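Long-range contact in isomaltodextranase (Arthrobacter globiformis, PDB 5AWO), which hydrolyses alpha-1,6-glucosidic linkages in polysaccharides such as dextran, releasing successive isomaltose units from the non-reducing chain ends: residues Arg210-Gly215 and Asn284-Trp289. Numbering follows the deposited sequence.
Sequences RDANIG and NWQDAW
Two ordered waters, rather than any direct hydrogen bond, join the short beta hairpin of 210-215, which follows strand 197-200 of the TIM barrel and helix 203-208, to the loop 284-289, and both end on one acceptor, the carbonyl oxygen of Trp289. The first water gives one hydrogen to Asp211 OD1 and the other to Trp289 O, 2.9 Å away. The second accepts from Ala212 N and donates to Trp289 O at 2.7 Å.

Asp211 is set for this by its first torsion, which places CG anti to the backbone N (chi1 -169°). Asp211 OD1 also accepts from Asn213 N through the anti lone pair at 2.8 Å, N-H...O 163°, closing an Asx turn. On the backbone, Ile214 N and Gly215 N both donate to Asp211 O, the signature of a classic beta bulge. Asp211 OD2 accepts from Trp205 NE1 of helix 203-208 and lies near the plane of the Trp289 indole, 4.2 Å from Trp289 CD1 at the ring edge; carboxylate and ring are almost perpendicular (88°). An alanine at Asp211 would probably loosen the turn and the first water bridge, since the acceptors for Asn213 N, Trp205 NE1 and that water would go together.

Direct packing is slight, 131 Å² in all. Ala212 CB meets the amide end of Gln286, 3.9 Å from Gln286 NE2, and touches Ala288 CB more loosely. In Gln286, CG lies between the backbone N and the carbonyl carbon, and the chain then runs extended; Gln286 NE2 donates to Ala288 O at 3.1 Å, the acceptor close to the amide plane but the donor above the carbonyl plane.

Trp289, also held by its N to His249 ND1, has its side chain about 6 Å from that of Asp201, the probable nucleophile of this family 27 hydrolase. The contact is thus water-bridged, with only that side chain placed near the nucleophile, and the Asp211 carboxylate, shared among backbone, the Trp205 indole and water while Trp289 merely lies alongside, is likely to remain ionised.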
loop_
_atom_site.group_PDB
_atom_site.type_symbol
_atom_site.label_atom_id
_atom_site.label_comp_id
_atom_site.label_asym_id
_atom_site.label_seq_id
_atom_site.Cartn_x
_atom_site.Cartn_y
_atom_site.Cartn_z
ATOM N N ARG A 210 -16.286 16.265 7.619
ATOM C CA ARG A 210 -17.365 15.299 7.828
ATOM C C ARG A 210 -16.801 13.966 8.272
ATOM O O ARG A 210 -15.757 13.547 7.783
ATOM C CB ARG A 210 -18.189 15.102 6.535
ATOM C CG ARG A 210 -19.015 16.308 6.082
ATOM C CD ARG A 210 -19.902 15.987 4.879
ATOM N NE ARG A 210 -20.623 17.174 4.365
ATOM C CZ ARG A 210 -21.548 17.168 3.393
ATOM N NH1 ARG A 210 -21.940 16.040 2.802
ATOM N NH2 ARG A 210 -22.101 18.320 2.997
ATOM N N ASP A 211 -17.528 13.260 9.142
ATOM C CA ASP A 211 -17.259 11.857 9.450
ATOM C C ASP A 211 -18.593 11.116 9.504
ATOM O O ASP A 211 -19.480 11.481 10.263
ATOM C CB ASP A 211 -16.487 11.706 10.761
ATOM C CG ASP A 211 -15.980 10.306 10.964
ATOM O OD1 ASP A 211 -16.803 9.352 10.878
ATOM O OD2 ASP A 211 -14.749 10.107 11.167
ATOM N N ALA A 212 -18.718 10.091 8.679
ATOM C CA ALA A 212 -19.974 9.364 8.549
ATOM C C ALA A 212 -20.391 8.632 9.803
ATOM O O ALA A 212 -21.547 8.214 9.873
ATOM C CB ALA A 212 -19.909 8.405 7.373
ATOM N N ASN A 213 -19.485 8.457 10.773
ATOM C CA ASN A 213 -19.822 7.849 12.047
ATOM C C ASN A 213 -20.145 8.846 13.155
ATOM O O ASN A 213 -20.518 8.454 14.252
ATOM C CB ASN A 213 -18.663 6.937 12.500
ATOM C CG ASN A 213 -19.110 5.850 13.463
ATOM O OD1 ASN A 213 -18.490 5.636 14.500
ATOM N ND2 ASN A 213 -20.191 5.151 13.115
ATOM N N ILE A 214 -19.954 10.140 12.897
ATOM C CA ILE A 214 -20.092 11.182 13.936
ATOM C C ILE A 214 -21.024 12.306 13.506
ATOM O O ILE A 214 -21.984 12.650 14.221
ATOM C CB ILE A 214 -18.719 11.801 14.292
ATOM C CG1 ILE A 214 -17.761 10.723 14.767
ATOM C CG2 ILE A 214 -18.881 12.852 15.372
ATOM C CD1 ILE A 214 -16.381 11.241 15.129
ATOM N N GLY A 215 -20.740 12.898 12.349
ATOM C CA GLY A 215 -21.425 14.079 11.891
ATOM C C GLY A 215 -20.447 15.118 11.359
ATOM O O GLY A 215 -19.397 14.756 10.839
ATOM N N ASN A 284 -20.803 -3.797 3.503
ATOM C CA ASN A 284 -21.116 -2.905 2.394
ATOM C C ASN A 284 -20.127 -1.765 2.238
ATOM O O ASN A 284 -19.457 -1.391 3.206
ATOM C CB ASN A 284 -22.521 -2.304 2.563
ATOM C CG ASN A 284 -22.618 -1.425 3.772
ATOM O OD1 ASN A 284 -22.664 -1.920 4.902
ATOM N ND2 ASN A 284 -22.612 -0.107 3.560
ATOM N N TRP A 285 -20.008 -1.262 1.021
ATOM C CA TRP A 285 -19.278 -0.048 0.706
ATOM C C TRP A 285 -20.106 1.178 1.039
ATOM O O TRP A 285 -21.347 1.165 0.926
ATOM C CB TRP A 285 -18.976 -0.052 -0.779
ATOM C CG TRP A 285 -18.282 1.155 -1.356
ATOM C CD1 TRP A 285 -16.936 1.348 -1.485
ATOM C CD2 TRP A 285 -18.907 2.310 -1.941
ATOM N NE1 TRP A 285 -16.682 2.550 -2.111
ATOM C CE2 TRP A 285 -17.874 3.154 -2.403
ATOM C CE3 TRP A 285 -20.239 2.701 -2.120
ATOM C CZ2 TRP A 285 -18.124 4.366 -3.040
ATOM C CZ3 TRP A 285 -20.478 3.901 -2.765
ATOM C CH2 TRP A 285 -19.427 4.713 -3.208
ATOM N N GLN A 286 -19.423 2.270 1.398
ATOM C CA GLN A 286 -20.067 3.573 1.527
ATOM C C GLN A 286 -19.145 4.592 0.876
ATOM O O GLN A 286 -17.944 4.344 0.709
ATOM C CB GLN A 286 -20.316 3.929 2.991
ATOM C CG GLN A 286 -19.047 4.112 3.803
ATOM C CD GLN A 286 -19.288 4.416 5.259
ATOM O OE1 GLN A 286 -20.266 3.959 5.862
ATOM N NE2 GLN A 286 -18.361 5.189 5.855
ATOM N N ASP A 287 -19.687 5.756 0.553
ATOM C CA ASP A 287 -18.966 6.757 -0.259
ATOM C C ASP A 287 -18.190 7.776 0.548
ATOM O O ASP A 287 -18.069 8.925 0.109
ATOM C CB ASP A 287 -19.951 7.501 -1.185
ATOM C CG ASP A 287 -20.820 8.507 -0.455
ATOM O OD1 ASP A 287 -20.948 8.458 0.763
ATOM O OD2 ASP A 287 -21.360 9.437 -1.117
ATOM N N ALA A 288 -17.726 7.379 1.723
ATOM C CA ALA A 288 -16.988 8.245 2.657
ATOM C C ALA A 288 -16.099 7.374 3.527
ATOM O O ALA A 288 -16.329 6.154 3.693
ATOM C CB ALA A 288 -17.934 8.996 3.537
ATOM N N TRP A 289 -15.100 8.018 4.126
ATOM C CA TRP A 289 -14.147 7.330 4.973
ATOM C C TRP A 289 -14.862 6.542 6.068
ATOM O O TRP A 289 -15.746 7.085 6.733
ATOM C CB TRP A 289 -13.225 8.333 5.681
ATOM C CG TRP A 289 -12.568 7.709 6.864
ATOM C CD1 TRP A 289 -12.922 7.855 8.170
ATOM C CD2 TRP A 289 -11.534 6.723 6.828
ATOM N NE1 TRP A 289 -12.163 7.029 8.966
ATOM C CE2 TRP A 289 -11.311 6.317 8.158
ATOM C CE3 TRP A 289 -10.789 6.134 5.808
ATOM C CZ2 TRP A 289 -10.343 5.376 8.497
ATOM C CZ3 TRP A 289 -9.802 5.187 6.146
ATOM C CH2 TRP A 289 -9.609 4.830 7.491
HETATM O O HOH W 1 -16.317 6.975 9.559
HETATM O O HOH W 2 -16.472 9.690 6.871
#